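Local atomic coordinates of VP2 (Primate bocaparvovirus 1, PDB entry 7L0Y), a protein that self-assembles, in sixty copies, into the T=1 icosahedral capsid, about 26 nm across, of human bocavirus 1. Residues 72-77 with 105-110; 143-148 with 424-429; 477-482 with 489-494. One frame throughout, in Å; residues are numbered along the deposited sequence.

Contact 1: residues 72-77 with 105-110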
loop_
_atom_site.group_PDB
_atom_site.type_symbol
_atom_site.label_atom_id
_atom_site.label_comp_id
_atom_site.label_asym_id
_atom_site.label_seq_id
_atom_site.Cartn_x
_atom_site.Cartn_y
_atom_site.Cartn_z
ATOM N N THR A 72 -88.461 -50.875 -18.827
ATOM C CA THR A 72 -88.629 -50.399 -20.189
ATOM C C THR A 72 -87.287 -49.878 -20.672
ATOM O O THR A 72 -86.353 -49.707 -19.893
ATOM C CB THR A 72 -89.684 -49.291 -20.310
ATOM O OG1 THR A 72 -89.349 -48.202 -19.447
ATOM C CG2 THR A 72 -91.053 -49.794 -19.961
ATOM N N TYR A 73 -87.184 -49.643 -21.971
ATOM C CA TYR A 73 -85.899 -49.298 -22.552
ATOM C C TYR A 73 -86.075 -48.303 -23.685
ATOM O O TYR A 73 -87.146 -48.176 -24.272
ATOM C CB TYR A 73 -85.174 -50.551 -23.051
ATOM C CG TYR A 73 -85.900 -51.254 -24.160
ATOM C CD1 TYR A 73 -85.595 -50.995 -25.484
ATOM C CD2 TYR A 73 -86.912 -52.153 -23.885
ATOM C CE1 TYR A 73 -86.256 -51.619 -26.487
ATOM C CE2 TYR A 73 -87.581 -52.780 -24.886
ATOM C CZ TYR A 73 -87.253 -52.513 -26.185
ATOM O OH TYR A 73 -87.924 -53.149 -27.196
ATOM N N PHE A 74 -84.990 -47.596 -23.977
ATOM C CA PHE A 74 -84.887 -46.694 -25.111
ATOM C C PHE A 74 -84.282 -47.419 -26.301
ATOM O O PHE A 74 -83.269 -48.108 -26.169
ATOM C CB PHE A 74 -84.031 -45.476 -24.765
ATOM C CG PHE A 74 -84.641 -44.580 -23.747
ATOM C CD1 PHE A 74 -85.506 -43.583 -24.122
ATOM C CD2 PHE A 74 -84.358 -44.734 -22.410
ATOM C CE1 PHE A 74 -86.093 -42.770 -23.189
ATOM C CE2 PHE A 74 -84.932 -43.908 -21.475
ATOM C CZ PHE A 74 -85.797 -42.923 -21.867
ATOM N N ASN A 75 -84.907 -47.261 -27.460
ATOM C CA ASN A 75 -84.403 -47.812 -28.711
ATOM C C ASN A 75 -84.166 -46.681 -29.698
ATOM O O ASN A 75 -85.117 -46.071 -30.193
ATOM C CB ASN A 75 -85.371 -48.835 -29.284
ATOM C CG ASN A 75 -84.819 -49.524 -30.494
ATOM O OD1 ASN A 75 -83.611 -49.649 -30.649
ATOM N ND2 ASN A 75 -85.698 -49.979 -31.364
ATOM N N PHE A 76 -82.902 -46.407 -29.989
ATOM C CA PHE A 76 -82.519 -45.366 -30.931
ATOM C C PHE A 76 -82.193 -45.890 -32.317
ATOM O O PHE A 76 -81.730 -45.117 -33.154
ATOM C CB PHE A 76 -81.339 -44.577 -30.382
ATOM C CG PHE A 76 -81.667 -43.820 -29.154
ATOM C CD1 PHE A 76 -82.236 -42.570 -29.236
ATOM C CD2 PHE A 76 -81.454 -44.375 -27.913
ATOM C CE1 PHE A 76 -82.551 -41.880 -28.102
ATOM C CE2 PHE A 76 -81.772 -43.691 -26.784
ATOM C CZ PHE A 76 -82.320 -42.443 -26.875
ATOM N N ASN A 77 -82.403 -47.175 -32.589
ATOM C CA ASN A 77 -81.798 -47.769 -33.774
ATOM C C ASN A 77 -82.745 -47.641 -34.968
ATOM O O ASN A 77 -83.600 -48.486 -35.234
ATOM C CB ASN A 77 -81.462 -49.218 -33.474
ATOM C CG ASN A 77 -80.644 -49.861 -34.542
ATOM O OD1 ASN A 77 -79.877 -49.204 -35.227
ATOM N ND2 ASN A 77 -80.793 -51.159 -34.685
ATOM N N VAL A 105 -76.345 -39.039 -25.161
ATOM C CA VAL A 105 -77.745 -39.125 -24.771
ATOM C C VAL A 105 -77.908 -38.494 -23.401
ATOM O O VAL A 105 -77.179 -38.835 -22.467
ATOM C CB VAL A 105 -78.250 -40.577 -24.763
ATOM C CG1 VAL A 105 -79.656 -40.626 -24.231
ATOM C CG2 VAL A 105 -78.213 -41.148 -26.152
ATOM N N LYS A 106 -78.857 -37.576 -23.284
ATOM C CA LYS A 106 -79.241 -36.995 -22.008
ATOM C C LYS A 106 -80.679 -37.373 -21.699
ATOM O O LYS A 106 -81.534 -37.343 -22.583
ATOM C CB LYS A 106 -79.102 -35.479 -22.018
ATOM C CG LYS A 106 -77.695 -34.983 -22.154
ATOM C CD LYS A 106 -77.676 -33.478 -22.222
ATOM C CE LYS A 106 -76.271 -32.933 -22.325
ATOM N NZ LYS A 106 -76.283 -31.453 -22.444
ATOM N N ILE A 107 -80.935 -37.732 -20.449
ATOM C CA ILE A 107 -82.284 -37.900 -19.928
ATOM C C ILE A 107 -82.464 -36.870 -18.829
ATOM O O ILE A 107 -81.691 -36.847 -17.869
ATOM C CB ILE A 107 -82.518 -39.324 -19.401
ATOM C CG1 ILE A 107 -82.373 -40.326 -20.538
ATOM C CG2 ILE A 107 -83.887 -39.442 -18.797
ATOM C CD1 ILE A 107 -82.293 -41.743 -20.099
ATOM N N TYR A 108 -83.465 -36.013 -18.970
ATOM C CA TYR A 108 -83.557 -34.849 -18.104
ATOM C C TYR A 108 -84.998 -34.368 -18.057
ATOM O O TYR A 108 -85.874 -34.903 -18.735
ATOM C CB TYR A 108 -82.596 -33.763 -18.584
ATOM C CG TYR A 108 -82.872 -33.282 -19.974
ATOM C CD1 TYR A 108 -83.585 -32.127 -20.193
ATOM C CD2 TYR A 108 -82.457 -34.017 -21.069
ATOM C CE1 TYR A 108 -83.839 -31.698 -21.447
ATOM C CE2 TYR A 108 -82.721 -33.606 -22.327
ATOM C CZ TYR A 108 -83.411 -32.442 -22.517
ATOM O OH TYR A 108 -83.672 -32.009 -23.787
ATOM N N ASN A 109 -85.225 -33.339 -17.243
ATOM C CA ASN A 109 -86.552 -32.775 -16.996
ATOM C C ASN A 109 -87.563 -33.855 -16.653
ATOM O O ASN A 109 -88.657 -33.917 -17.210
ATOM C CB ASN A 109 -87.026 -31.941 -18.179
ATOM C CG ASN A 109 -86.281 -30.648 -18.292
ATOM O OD1 ASN A 109 -85.721 -30.167 -17.318
ATOM N ND2 ASN A 109 -86.263 -30.075 -19.479
ATOM N N LEU A 110 -87.196 -34.708 -15.709
ATOM C CA LEU A 110 -88.039 -35.836 -15.361
ATOM C C LEU A 110 -89.230 -35.364 -14.548
ATOM O O LEU A 110 -89.121 -34.445 -13.735
ATOM C CB LEU A 110 -87.251 -36.874 -14.571
ATOM C CG LEU A 110 -86.289 -37.793 -15.318
ATOM C CD1 LEU A 110 -86.956 -38.262 -16.581
ATOM C CD2 LEU A 110 -85.015 -37.086 -15.662
#
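The phenyl rings of Phe-74 and Phe-76 each meet one branched aliphatic side chain, which approaches the ring obliquely. Phe-74 offers CE2, which lies 3.7 Å from CD1 of Ile-107, while Phe-76 uses CZ, 4.2 Å from CG1 of Val-105. The Phe-74 ring is further held by Phe-39 and Trp-162, both meeting it edge-to-face. In each pair the two side chains approach from opposite directions, so that long phenylalanines reach across from one wall to shorter aliphatic groups on the other. That reach suits the residue types, for the nearest CA atoms, those of Phe-76 and Val-105, are still 10.0 Å apart. Two residues apart on a nearly extended chain, and both with CG anti to the carbonyl carbon (chi1 -67° and -65°), the phenylalanines send their rings the same way. Ile-107 extends CD1 through a chi2 of 168°, whereas Val-105 presents a single methyl. All four residues are buried and the contact is wholly apolar, as expected where two sheets pack face to face. Strand 71-74 pairs with strand 424-429 in one sheet of the parvovirus jelly roll, and strand 95-118 runs in the facing sheet between 446-462 and 215-232. Val-452 of strand 446-462 touches both Phe-74 and Ile-107, while Ile-425 of strand 424-429 joins Phe-74 to Val-105, completing this part of the barrel core.

Contact 2: residues 143-148 with 424-429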
loop_
_atom_site.group_PDB
_atom_site.type_symbol
_atom_site.label_atom_id
_atom_site.label_comp_id
_atom_site.label_asym_id
_atom_site.label_seq_id
_atom_site.Cartn_x
_atom_site.Cartn_y
_atom_site.Cartn_z
ATOM N N PRO A 143 -79.387 -59.717 -21.870
ATOM C CA PRO A 143 -79.969 -59.917 -23.200
ATOM C C PRO A 143 -80.322 -58.594 -23.846
ATOM O O PRO A 143 -80.766 -57.659 -23.181
ATOM C CB PRO A 143 -81.216 -60.749 -22.911
ATOM C CG PRO A 143 -80.897 -61.454 -21.665
ATOM C CD PRO A 143 -80.051 -60.550 -20.856
ATOM N N ASN A 144 -80.101 -58.510 -25.152
ATOM C CA ASN A 144 -80.391 -57.275 -25.863
ATOM C C ASN A 144 -81.866 -56.935 -25.752
ATOM O O ASN A 144 -82.731 -57.807 -25.852
ATOM C CB ASN A 144 -79.993 -57.388 -27.328
ATOM C CG ASN A 144 -80.707 -58.506 -28.029
ATOM O OD1 ASN A 144 -81.134 -59.466 -27.398
ATOM N ND2 ASN A 144 -80.893 -58.365 -29.330
ATOM N N ALA A 145 -82.152 -55.657 -25.537
ATOM C CA ALA A 145 -83.535 -55.233 -25.410
ATOM C C ALA A 145 -84.199 -55.117 -26.762
ATOM O O ALA A 145 -85.374 -55.459 -26.913
ATOM C CB ALA A 145 -83.608 -53.901 -24.673
ATOM N N SER A 146 -83.459 -54.658 -27.756
ATOM C CA SER A 146 -84.025 -54.292 -29.031
ATOM C C SER A 146 -83.509 -55.223 -30.111
ATOM O O SER A 146 -82.419 -55.787 -30.017
ATOM C CB SER A 146 -83.694 -52.848 -29.383
ATOM O OG SER A 146 -84.185 -52.532 -30.665
ATOM N N HIS A 147 -84.325 -55.375 -31.137
ATOM C CA HIS A 147 -84.016 -56.135 -32.325
ATOM C C HIS A 147 -84.336 -55.260 -33.522
ATOM O O HIS A 147 -85.268 -54.457 -33.465
ATOM C CB HIS A 147 -84.831 -57.433 -32.350
ATOM C CG HIS A 147 -84.434 -58.383 -33.429
ATOM N ND1 HIS A 147 -85.012 -58.376 -34.678
ATOM C CD2 HIS A 147 -83.491 -59.351 -33.455
ATOM C CE1 HIS A 147 -84.459 -59.315 -35.420
ATOM N NE2 HIS A 147 -83.531 -59.920 -34.703
ATOM N N PRO A 148 -83.552 -55.343 -34.589
ATOM C CA PRO A 148 -83.815 -54.489 -35.749
ATOM C C PRO A 148 -85.231 -54.663 -36.271
ATOM O O PRO A 148 -85.832 -55.731 -36.160
ATOM C CB PRO A 148 -82.777 -54.957 -36.768
ATOM C CG PRO A 148 -81.662 -55.448 -35.932
ATOM C CD PRO A 148 -82.285 -56.080 -34.730
ATOM N N THR A 424 -78.019 -50.256 -24.518
ATOM C CA THR A 424 -79.415 -49.944 -24.267
ATOM C C THR A 424 -79.562 -49.236 -22.931
ATOM O O THR A 424 -79.003 -49.667 -21.924
ATOM C CB THR A 424 -80.256 -51.213 -24.275
ATOM O OG1 THR A 424 -80.218 -51.796 -25.580
ATOM C CG2 THR A 424 -81.680 -50.906 -23.905
ATOM N N ILE A 425 -80.316 -48.150 -22.924
ATOM C CA ILE A 425 -80.663 -47.472 -21.690
ATOM C C ILE A 425 -81.965 -48.066 -21.181
ATOM O O ILE A 425 -82.997 -47.993 -21.850
ATOM C CB ILE A 425 -80.791 -45.962 -21.900
ATOM C CG1 ILE A 425 -79.463 -45.390 -22.367
ATOM C CG2 ILE A 425 -81.207 -45.297 -20.614
ATOM C CD1 ILE A 425 -79.586 -44.018 -22.923
ATOM N N PHE A 426 -81.907 -48.677 -20.010
ATOM C CA PHE A 426 -83.080 -49.221 -19.354
ATOM C C PHE A 426 -83.583 -48.223 -18.335
ATOM O O PHE A 426 -82.793 -47.566 -17.656
ATOM C CB PHE A 426 -82.761 -50.543 -18.673
ATOM C CG PHE A 426 -82.405 -51.622 -19.613
ATOM C CD1 PHE A 426 -83.387 -52.369 -20.222
ATOM C CD2 PHE A 426 -81.090 -51.898 -19.894
ATOM C CE1 PHE A 426 -83.061 -53.367 -21.083
ATOM C CE2 PHE A 426 -80.769 -52.898 -20.754
ATOM C CZ PHE A 426 -81.758 -53.634 -21.348
ATOM N N ILE A 427 -84.891 -48.111 -18.229
ATOM C CA ILE A 427 -85.506 -47.196 -17.290
ATOM C C ILE A 427 -86.748 -47.854 -16.723
ATOM O O ILE A 427 -87.532 -48.459 -17.456
ATOM C CB ILE A 427 -85.831 -45.849 -17.961
ATOM C CG1 ILE A 427 -86.518 -44.893 -16.997
ATOM C CG2 ILE A 427 -86.638 -46.057 -19.178
ATOM C CD1 ILE A 427 -86.706 -43.530 -17.566
ATOM N N LYS A 428 -86.894 -47.788 -15.413
ATOM C CA LYS A 428 -88.172 -48.089 -14.800
ATOM C C LYS A 428 -88.334 -47.129 -13.648
ATOM O O LYS A 428 -87.361 -46.544 -13.177
ATOM C CB LYS A 428 -88.287 -49.525 -14.289
ATOM C CG LYS A 428 -87.436 -49.819 -13.110
ATOM C CD LYS A 428 -87.642 -51.224 -12.639
ATOM C CE LYS A 428 -86.816 -51.489 -11.389
ATOM N NZ LYS A 428 -87.304 -50.727 -10.225
ATOM N N MET A 429 -89.561 -46.972 -13.195
ATOM C CA MET A 429 -89.783 -46.187 -12.000
ATOM C C MET A 429 -89.541 -47.020 -10.762
ATOM O O MET A 429 -89.756 -48.234 -10.755
ATOM C CB MET A 429 -91.186 -45.640 -11.991
ATOM C CG MET A 429 -91.371 -44.565 -12.998
ATOM S SD MET A 429 -93.086 -44.216 -12.963
ATOM C CE MET A 429 -93.653 -45.689 -13.789
#
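Ala-145 touches Thr-424 and Phe-426, bringing a loop of the jelly roll, the one between strands 132-137 and 161-169, against strand 424-429. Pro-143 packs its ring on Tyr-233 of a neighbouring subunit, and its O accepts a hydrogen bond from Tyr-167 OH; lacking an N-H, proline fits this position outside any strand. Asn-144 turns its CB away from the strand, and its ND2 makes a weak hydrogen bond to Met-239 O of that same neighbour. Ala-145 then points its methyl at the strand. Ala-145 CB lies 3.6 Å from Thr-424 CG2. The same Ala-145 CB is 3.7 Å from Phe-426 CE1, meeting the phenyl ring obliquely. A small side chain fits here because Tyr-73 and Tyr-167 also crowd round the methyl. On the strand, Thr-424 and Phe-426 are two residues apart and so lie on the same side. CG2 of Thr-424 stands anti to the backbone N (chi1 to OG1 -64°), which lays it over one face of the Phe-426 ring, offset toward the rim. Phe-426 also meets Tyr-167 edge-to-face, so the methyls of Ala-145 and Thr-424 lie among the rings of Phe-426, Tyr-167 and Tyr-73. Beyond them, Ser-146 packs on Asp-152, and Asp-150 OD2 accepts the backbone N-H of His-147. His-147 leans on its own neighbour: Pro-148 CD lies over one face of the imidazole, and His-147 ND1 donates a bent bond (135°) to a lone pair of Pro-148 O at 3.1 Å, with that oxygen 32° out of the ring plane.

Contact 3: residues 477-482 with 489-494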
loop_
_atom_site.group_PDB
_atom_site.type_symbol
_atom_site.label_atom_id
_atom_site.label_comp_id
_atom_site.label_asym_id
_atom_site.label_seq_id
_atom_site.Cartn_x
_atom_site.Cartn_y
_atom_site.Cartn_z
ATOM N N LEU A 477 -90.084 -34.020 -56.163
ATOM C CA LEU A 477 -91.014 -34.296 -57.244
ATOM C C LEU A 477 -91.372 -35.771 -57.334
ATOM O O LEU A 477 -92.327 -36.120 -58.036
ATOM C CB LEU A 477 -90.441 -33.806 -58.567
ATOM C CG LEU A 477 -90.234 -32.293 -58.638
ATOM C CD1 LEU A 477 -89.620 -31.902 -59.962
ATOM C CD2 LEU A 477 -91.532 -31.549 -58.404
ATOM N N GLY A 478 -90.641 -36.639 -56.634
ATOM C CA GLY A 478 -91.023 -38.039 -56.574
ATOM C C GLY A 478 -91.998 -38.350 -55.455
ATOM O O GLY A 478 -92.421 -39.498 -55.301
ATOM N N MET A 479 -92.359 -37.350 -54.661
ATOM C CA MET A 479 -93.323 -37.528 -53.588
ATOM C C MET A 479 -94.740 -37.630 -54.148
ATOM O O MET A 479 -94.991 -37.370 -55.326
ATOM C CB MET A 479 -93.207 -36.392 -52.577
ATOM C CG MET A 479 -91.797 -36.280 -52.035
ATOM S SD MET A 479 -91.246 -37.804 -51.254
ATOM C CE MET A 479 -89.518 -37.448 -51.005
ATOM N N SER A 480 -95.660 -38.085 -53.303
ATOM C CA SER A 480 -97.050 -38.272 -53.691
ATOM C C SER A 480 -97.974 -37.538 -52.726
ATOM O O SER A 480 -97.566 -37.096 -51.653
ATOM C CB SER A 480 -97.421 -39.757 -53.740
ATOM O OG SER A 480 -97.337 -40.345 -52.460
ATOM N N LEU A 481 -99.229 -37.393 -53.142
ATOM C CA LEU A 481 -100.248 -36.762 -52.313
ATOM C C LEU A 481 -100.962 -37.802 -51.460
ATOM O O LEU A 481 -101.161 -38.943 -51.884
ATOM C CB LEU A 481 -101.273 -36.006 -53.161
ATOM C CG LEU A 481 -100.894 -34.810 -54.037
ATOM C CD1 LEU A 481 -100.014 -35.243 -55.165
ATOM C CD2 LEU A 481 -102.123 -34.208 -54.642
ATOM N N GLY A 482 -101.348 -37.402 -50.253
ATOM C CA GLY A 482 -102.009 -38.304 -49.329
ATOM C C GLY A 482 -102.839 -37.538 -48.324
ATOM O O GLY A 482 -103.036 -36.328 -48.437
ATOM N N PRO A 489 -98.821 -33.545 -49.317
ATOM C CA PRO A 489 -97.644 -34.284 -49.790
ATOM C C PRO A 489 -97.051 -35.180 -48.713
ATOM O O PRO A 489 -97.504 -35.224 -47.572
ATOM C CB PRO A 489 -96.674 -33.172 -50.190
ATOM C CG PRO A 489 -97.072 -32.022 -49.355
ATOM C CD PRO A 489 -98.557 -32.103 -49.216
ATOM N N THR A 490 -95.975 -35.871 -49.096
ATOM C CA THR A 490 -95.544 -37.055 -48.361
ATOM C C THR A 490 -95.162 -36.750 -46.922
ATOM O O THR A 490 -95.711 -37.340 -45.998
ATOM C CB THR A 490 -94.385 -37.739 -49.072
ATOM O OG1 THR A 490 -94.837 -38.270 -50.319
ATOM C CG2 THR A 490 -93.851 -38.862 -48.226
ATOM N N TYR A 491 -94.200 -35.874 -46.695
ATOM C CA TYR A 491 -93.711 -35.675 -45.340
ATOM C C TYR A 491 -94.406 -34.527 -44.627
ATOM O O TYR A 491 -93.896 -34.024 -43.626
ATOM C CB TYR A 491 -92.199 -35.518 -45.342
ATOM C CG TYR A 491 -91.527 -36.798 -45.752
ATOM C CD1 TYR A 491 -91.378 -37.834 -44.850
ATOM C CD2 TYR A 491 -91.047 -36.974 -47.033
ATOM C CE1 TYR A 491 -90.766 -38.995 -45.208
ATOM C CE2 TYR A 491 -90.436 -38.137 -47.397
ATOM C CZ TYR A 491 -90.296 -39.146 -46.483
ATOM O OH TYR A 491 -89.681 -40.317 -46.851
ATOM N N HIS A 492 -95.499 -34.039 -45.178
ATOM C CA HIS A 492 -96.276 -32.977 -44.581
ATOM C C HIS A 492 -97.293 -33.599 -43.621
ATOM O O HIS A 492 -97.350 -34.816 -43.439
ATOM C CB HIS A 492 -96.930 -32.175 -45.700
ATOM C CG HIS A 492 -97.312 -30.783 -45.318
ATOM N ND1 HIS A 492 -96.377 -29.817 -45.030
ATOM C CD2 HIS A 492 -98.519 -30.187 -45.198
ATOM C CE1 HIS A 492 -96.989 -28.687 -44.735
ATOM N NE2 HIS A 492 -98.289 -28.884 -44.831
ATOM N N VAL A 493 -98.113 -32.773 -43.010
ATOM C CA VAL A 493 -99.126 -33.271 -42.086
ATOM C C VAL A 493 -100.525 -33.066 -42.650
ATOM O O VAL A 493 -100.814 -32.102 -43.361
ATOM C CB VAL A 493 -98.999 -32.626 -40.691
ATOM C CG1 VAL A 493 -97.748 -33.109 -40.013
ATOM C CG2 VAL A 493 -98.972 -31.121 -40.812
ATOM N N ASP A 494 -101.401 -33.989 -42.289
ATOM C CA ASP A 494 -102.806 -34.023 -42.656
ATOM C C ASP A 494 -103.550 -32.865 -42.001
ATOM O O ASP A 494 -103.107 -32.313 -40.990
ATOM C CB ASP A 494 -103.384 -35.351 -42.176
ATOM C CG ASP A 494 -104.730 -35.673 -42.748
ATOM O OD1 ASP A 494 -105.145 -35.064 -43.740
ATOM O OD2 ASP A 494 -105.408 -36.547 -42.175
#
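A threonine side chain, not a backbone carbonyl, accepts a hydrogen bond from the facing loop segment: Ser-480 N donates to Thr-490 OG1 at 3.1 Å, nearly straight at 166°. Threonine suits the place because its hydroxyl takes the amide, while CB and CG2 as well as OG1 pack against the Met-479 chain. The methionine chain, bent at chi2 (-58°), crosses Thr-490 at about a right angle and lays Met-479 SD 3.8 Å from Thr-490 CB. Met-479 SD also makes a Met-aromatic contact, oblique to the Tyr-491 ring and 5.2 Å from its centroid. The flexible thioether ends with Met-479 CE at the ring edge, 3.8 Å from Tyr-491 CE2. Thr-490 CG2 lies over one face of the same ring. Backbone packing adds a CA-H...O contact of 3.4 Å from Pro-489 CA to Ser-480 O, where the type I turn 489-492 begins. Ser-480 OG and Tyr-491 OH turn instead to Gln-507, bonding to its NE2 and O respectively. The contact belongs to the long loop region between strands 446-462 and 516-517. There Leu-481 and Pro-489 pack on Tyr-195 and Leu-194, at the end of helix 189-195 of a neighbouring subunit, and Met-479 and Tyr-491 on Pro-470 of another.

In the fold
Contacts 1 and 2 are neighbours, with centres 10 Å apart, and share one sheet through the paired strands 71-74 and 424-429. Thr-72 OG1 is hydrogen-bonded to Ile-427 O at 2.7 Å, and Asn-75 OD1 and Ser-146 OG, 2.9 Å apart, are probably bonded as well. Contact 1 fills the space between the two sheets of the jelly roll, whereas contact 2 fastens a loop to Thr-424 and Phe-426. Contact 3 stands apart, its centre about 30 Å from that of contact 1 and 34 Å from that of contact 2, with nearest atoms about 15 and 18 Å away. It lies where loops meet two neighbouring subunits, one of which contact 1 also touches.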